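Local coordinates for cell division control protein 45 cdc45 putative (Entamoeba histolytica, PDB 6CC2), which probably acts in chromosomal DNA replication as the Cdc45 component of the replicative helicase, perhaps regulated by a conformational switch, at residues L407-L416 with F453-R461. Sequence-based numbering, arbitrary orientation.
Sequences LVETGIILLL and FLAEASSRR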
ATOM      1  N   LEU A 407      10.119  13.681   1.338  1.00 20.20           N
ATOM      2  CA  LEU A 407       9.585  13.532  -0.016  1.00 19.81           C
ATOM      3  C   LEU A 407       8.826  14.777  -0.460  1.00 20.29           C
ATOM      4  O   LEU A 407       9.012  15.258  -1.586  1.00 20.76           O
ATOM      5  CB  LEU A 407       8.687  12.304  -0.083  1.00 19.82           C
ATOM      6  CG  LEU A 407       9.412  10.981   0.075  1.00 24.17           C
ATOM      7  CD1 LEU A 407       8.410   9.857   0.298  1.00 26.41           C
ATOM      8  CD2 LEU A 407      10.280  10.716  -1.159  1.00 26.13           C
ATOM      9  N   VAL A 408       7.959  15.315   0.407  1.00 20.99           N
ATOM     10  CA  VAL A 408       7.182  16.502   0.044  1.00 23.04           C
ATOM     11  C   VAL A 408       8.108  17.680  -0.220  1.00 26.30           C
ATOM     12  O   VAL A 408       7.970  18.394  -1.225  1.00 28.16           O
ATOM     13  CB  VAL A 408       6.145  16.819   1.138  1.00 24.89           C
ATOM     14  CG1 VAL A 408       5.572  18.241   0.933  1.00 29.66           C
ATOM     15  CG2 VAL A 408       5.051  15.805   1.129  1.00 24.29           C
ATOM     16  N   GLU A 409       9.090  17.886   0.661  1.00 25.81           N
ATOM     17  CA  GLU A 409      10.021  18.995   0.471  1.00 29.92           C
ATOM     18  C   GLU A 409      10.745  18.883  -0.869  1.00 28.33           C
ATOM     19  O   GLU A 409      10.793  19.842  -1.654  1.00 29.61           O
ATOM     20  CB  GLU A 409      11.024  19.035   1.622  1.00 37.20           C
ATOM     21  CG  GLU A 409      12.091  20.124   1.477  1.00 55.96           C
ATOM     22  CD  GLU A 409      13.070  20.137   2.636  1.00 67.95           C
ATOM     23  OE1 GLU A 409      12.909  20.985   3.538  1.00 71.06           O
ATOM     24  OE2 GLU A 409      13.990  19.290   2.646  1.00 71.33           O
ATOM     25  N   THR A 410      11.354  17.716  -1.141  1.00 25.37           N
ATOM     26  CA  THR A 410      12.050  17.542  -2.411  1.00 27.37           C
ATOM     27  C   THR A 410      11.071  17.618  -3.579  1.00 26.44           C
ATOM     28  O   THR A 410      11.357  18.252  -4.606  1.00 25.86           O
ATOM     29  CB  THR A 410      12.768  16.186  -2.417  1.00 31.59           C
ATOM     30  OG1 THR A 410      13.661  16.097  -1.303  1.00 37.65           O
ATOM     31  CG2 THR A 410      13.557  15.979  -3.714  1.00 31.61           C
ATOM     32  N   GLY A 411       9.913  16.984  -3.432  1.00 24.86           N
ATOM     33  CA  GLY A 411       8.999  16.847  -4.548  1.00 26.15           C
ATOM     34  C   GLY A 411       8.447  18.182  -4.995  1.00 28.03           C
ATOM     35  O   GLY A 411       8.323  18.439  -6.201  1.00 32.09           O
ATOM     36  N   ILE A 412       8.115  19.045  -4.041  1.00 28.28           N
ATOM     37  CA  ILE A 412       7.653  20.388  -4.362  1.00 34.83           C
ATOM     38  C   ILE A 412       8.692  21.109  -5.205  1.00 35.85           C
ATOM     39  O   ILE A 412       8.362  21.744  -6.213  1.00 35.77           O
ATOM     40  CB  ILE A 412       7.342  21.178  -3.078  1.00 39.54           C
ATOM     41  CG1 ILE A 412       6.094  20.617  -2.400  1.00 37.79           C
ATOM     42  CG2 ILE A 412       7.171  22.662  -3.399  1.00 46.06           C
ATOM     43  CD1 ILE A 412       5.831  21.218  -1.028  1.00 37.09           C
ATOM     44  N   ILE A 413       9.966  21.029  -4.798  1.00 34.51           N
ATOM     45  CA  ILE A 413      11.029  21.689  -5.561  1.00 32.76           C
ATOM     46  C   ILE A 413      11.043  21.179  -6.995  1.00 29.17           C
ATOM     47  O   ILE A 413      11.099  21.960  -7.954  1.00 29.96           O
ATOM     48  CB  ILE A 413      12.394  21.487  -4.872  1.00 33.80           C
ATOM     49  CG1 ILE A 413      12.413  22.196  -3.519  1.00 37.00           C
ATOM     50  CG2 ILE A 413      13.530  21.980  -5.751  1.00 39.84           C
ATOM     51  CD1 ILE A 413      13.608  21.831  -2.653  1.00 40.02           C
ATOM     52  N   LEU A 414      11.001  19.857  -7.169  1.00 26.63           N
ATOM     53  CA  LEU A 414      11.154  19.296  -8.503  1.00 27.99           C
ATOM     54  C   LEU A 414       9.977  19.645  -9.409  1.00 32.05           C
ATOM     55  O   LEU A 414      10.169  19.931 -10.593  1.00 35.72           O
ATOM     56  CB  LEU A 414      11.339  17.782  -8.424  1.00 30.22           C
ATOM     57  CG  LEU A 414      12.654  17.333  -7.789  1.00 33.67           C
ATOM     58  CD1 LEU A 414      12.669  15.822  -7.630  1.00 33.78           C
ATOM     59  CD2 LEU A 414      13.842  17.797  -8.589  1.00 34.91           C
ATOM     60  N   LEU A 415       8.753  19.617  -8.878  1.00 34.43           N
ATOM     61  CA  LEU A 415       7.613  19.987  -9.704  1.00 40.21           C
ATOM     62  C   LEU A 415       7.648  21.464 -10.086  1.00 40.54           C
ATOM     63  O   LEU A 415       7.005  21.857 -11.061  1.00 46.11           O
ATOM     64  CB  LEU A 415       6.310  19.672  -8.984  1.00 42.91           C
ATOM     65  CG  LEU A 415       5.980  18.186  -8.786  1.00 48.32           C
ATOM     66  CD1 LEU A 415       4.592  18.060  -8.192  1.00 46.77           C
ATOM     67  CD2 LEU A 415       6.089  17.393 -10.086  1.00 50.61           C
ATOM     68  N   LEU A 416       8.385  22.283  -9.336  1.00 36.27           N
ATOM     69  CA  LEU A 416       8.519  23.706  -9.656  1.00 41.84           C
ATOM     70  C   LEU A 416       9.741  23.996 -10.516  1.00 49.73           C
ATOM     71  O   LEU A 416       9.688  24.869 -11.389  1.00 53.34           O
ATOM     72  CB  LEU A 416       8.606  24.523  -8.365  1.00 44.61           C
ATOM     73  CG  LEU A 416       7.296  24.845  -7.643  1.00 50.27           C
ATOM     74  CD1 LEU A 416       6.325  23.697  -7.703  1.00 53.07           C
ATOM     75  CD2 LEU A 416       7.585  25.215  -6.188  1.00 52.32           C
ATOM     76  N   PHE A 453       6.061   9.228  -5.011  1.00 18.95           N
ATOM     77  CA  PHE A 453       5.495  10.498  -4.582  1.00 16.69           C
ATOM     78  C   PHE A 453       5.193  11.392  -5.779  1.00 16.45           C
ATOM     79  O   PHE A 453       4.122  12.021  -5.847  1.00 18.42           O
ATOM     80  CB  PHE A 453       6.426  11.209  -3.597  1.00 17.91           C
ATOM     81  CG  PHE A 453       5.929  12.572  -3.234  1.00 19.81           C
ATOM     82  CD1 PHE A 453       4.970  12.717  -2.237  1.00 23.61           C
ATOM     83  CD2 PHE A 453       6.336  13.683  -3.934  1.00 21.11           C
ATOM     84  CE1 PHE A 453       4.471  13.962  -1.926  1.00 24.34           C
ATOM     85  CE2 PHE A 453       5.840  14.930  -3.622  1.00 21.66           C
ATOM     86  CZ  PHE A 453       4.898  15.063  -2.628  1.00 22.48           C
ATOM     87  N   LEU A 454       6.172  11.548  -6.691  1.00 15.46           N
ATOM     88  CA  LEU A 454       5.993  12.444  -7.816  1.00 16.22           C
ATOM     89  C   LEU A 454       4.898  11.949  -8.740  1.00 16.62           C
ATOM     90  O   LEU A 454       4.161  12.773  -9.312  1.00 17.72           O
ATOM     91  CB  LEU A 454       7.311  12.616  -8.580  1.00 16.65           C
ATOM     92  CG  LEU A 454       8.380  13.392  -7.858  1.00 18.55           C
ATOM     93  CD1 LEU A 454       9.730  13.246  -8.594  1.00 21.46           C
ATOM     94  CD2 LEU A 454       8.036  14.879  -7.750  1.00 23.00           C
ATOM     95  N   ALA A 455       4.748  10.635  -8.890  1.00 17.62           N
ATOM     96  CA  ALA A 455       3.683  10.115  -9.726  1.00 17.96           C
ATOM     97  C   ALA A 455       2.336  10.616  -9.235  1.00 18.49           C
ATOM     98  O   ALA A 455       1.494  11.066 -10.025  1.00 18.52           O
ATOM     99  CB  ALA A 455       3.724   8.579  -9.726  1.00 18.59           C
ATOM    100  N   GLU A 456       2.115  10.546  -7.912  1.00 15.99           N
ATOM    101  CA  GLU A 456       0.873  11.037  -7.338  1.00 15.45           C
ATOM    102  C   GLU A 456       0.779  12.555  -7.358  1.00 19.00           C
ATOM    103  O   GLU A 456      -0.252  13.098  -7.736  1.00 20.31           O
ATOM    104  CB  GLU A 456       0.724  10.523  -5.900  1.00 17.79           C
ATOM    105  CG  GLU A 456      -0.475  11.103  -5.209  1.00 22.91           C
ATOM    106  CD  GLU A 456      -0.792  10.437  -3.878  1.00 24.50           C
ATOM    107  OE1 GLU A 456       0.017   9.552  -3.427  1.00 24.91           O
ATOM    108  OE2 GLU A 456      -1.834  10.791  -3.275  1.00 24.05           O
ATOM    109  N   ALA A 457       1.823  13.257  -6.914  1.00 17.79           N
ATOM    110  CA  ALA A 457       1.757  14.712  -6.818  1.00 17.36           C
ATOM    111  C   ALA A 457       1.515  15.364  -8.170  1.00 17.30           C
ATOM    112  O   ALA A 457       0.702  16.290  -8.273  1.00 17.75           O
ATOM    113  CB  ALA A 457       3.052  15.263  -6.213  1.00 17.42           C
ATOM    114  N   SER A 458       2.221  14.921  -9.205  1.00 17.30           N
ATOM    115  CA  SER A 458       2.009  15.493 -10.536  1.00 18.68           C
ATOM    116  C   SER A 458       0.627  15.136 -11.068  1.00 18.00           C
ATOM    117  O   SER A 458      -0.048  15.983 -11.659  1.00 18.83           O
ATOM    118  CB  SER A 458       3.099  15.021 -11.508  1.00 19.07           C
ATOM    119  OG  SER A 458       3.077  13.603 -11.698  1.00 19.76           O
ATOM    120  N   SER A 459       0.166  13.896 -10.833  1.00 16.83           N
ATOM    121  CA  SER A 459      -1.164  13.513 -11.306  1.00 16.88           C
ATOM    122  C   SER A 459      -2.251  14.335 -10.660  1.00 17.92           C
ATOM    123  O   SER A 459      -3.221  14.728 -11.326  1.00 18.07           O
ATOM    124  CB  SER A 459      -1.412  12.027 -11.032  1.00 17.58           C
ATOM    125  OG  SER A 459      -0.556  11.220 -11.808  1.00 18.24           O
ATOM    126  N   ARG A 460      -2.126  14.602  -9.353  1.00 17.56           N
ATOM    127  CA  ARG A 460      -3.116  15.466  -8.701  1.00 18.84           C
ATOM    128  C   ARG A 460      -3.025  16.905  -9.190  1.00 19.46           C
ATOM    129  O   ARG A 460      -4.055  17.581  -9.355  1.00 19.93           O
ATOM    130  CB  ARG A 460      -2.924  15.384  -7.182  1.00 17.06           C
ATOM    131  CG  ARG A 460      -3.211  14.008  -6.609  1.00 18.00           C
ATOM    132  CD  ARG A 460      -3.265  14.029  -5.060  1.00 18.19           C
ATOM    133  NE  ARG A 460      -3.535  12.699  -4.503  1.00 19.83           N
ATOM    134  CZ  ARG A 460      -4.721  12.180  -4.326  1.00 25.82           C
ATOM    135  NH1 ARG A 460      -5.822  12.887  -4.601  1.00 28.83           N
ATOM    136  NH2 ARG A 460      -4.825  10.947  -3.824  1.00 27.78           N
ATOM    137  N   ARG A 461      -1.819  17.400  -9.421  1.00 18.35           N
ATOM    138  CA  ARG A 461      -1.655  18.797  -9.833  1.00 20.14           C
ATOM    139  C   ARG A 461      -2.308  19.046 -11.187  1.00 19.78           C
ATOM    140  O   ARG A 461      -2.935  20.089 -11.403  1.00 20.68           O
ATOM    141  CB  ARG A 461      -0.173  19.146  -9.874  1.00 22.65           C
ATOM    142  CG  ARG A 461       0.110  20.489 -10.550  1.00 26.88           C
ATOM    143  CD  ARG A 461       1.492  20.976 -10.172  1.00 31.83           C
ATOM    144  NE  ARG A 461       1.537  21.351  -8.772  1.00 41.78           N
ATOM    145  CZ  ARG A 461       2.561  21.956  -8.188  1.00 54.85           C
ATOM    146  NH1 ARG A 461       3.634  22.266  -8.900  1.00 55.14           N
ATOM    147  NH2 ARG A 461       2.509  22.251  -6.898  1.00 62.61           N
TER
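The ring of Phe453 lies against the backbone of helix 407-416, with Leu407 O 3.7 Å above the plane of one face, nearer the ring's margin than its middle, and Val408 N higher above the same face. It sits where two helices cross at -53°, close to the common ridges-into-grooves angle near -50°, joined without a hydrogen bond between the segments. Gly411 CA approaches the ring obliquely, 3.8 Å from Phe453 CE2, so the ring packs directly on the backbone. The other flat group, the guanidinium of Arg461, has Leu415 CD1 over one face, while Leu416 CD1 sits at its edge, in plane, 3.3 Å from Arg461 NH1. Leu415 is a single knob in a hole, fitted among Leu454, Ala457, Ser458 and Arg461. Its two methyls divide the work: Leu415 CD1 reaches Ala457 CB at 3.8 Å, and Leu415 CD2 meets Leu454 CD2. Arg461 leaves its helix with CG anti to the backbone N (chi1 169°) and bends at chi3, bringing the guanidinium beside Leu415 and Leu416, where NH2 hydrogen-bonds Trp284 O. Leu454 also packs on Phe468 and Leu470 of strand 468-474, so this face of helix 444-462 meets both the mixed sheet and helix 393-417. At the ring's far end, Val408 CG2 touches Phe453 CE1 at 3.6 Å and CZ at 3.8 Å.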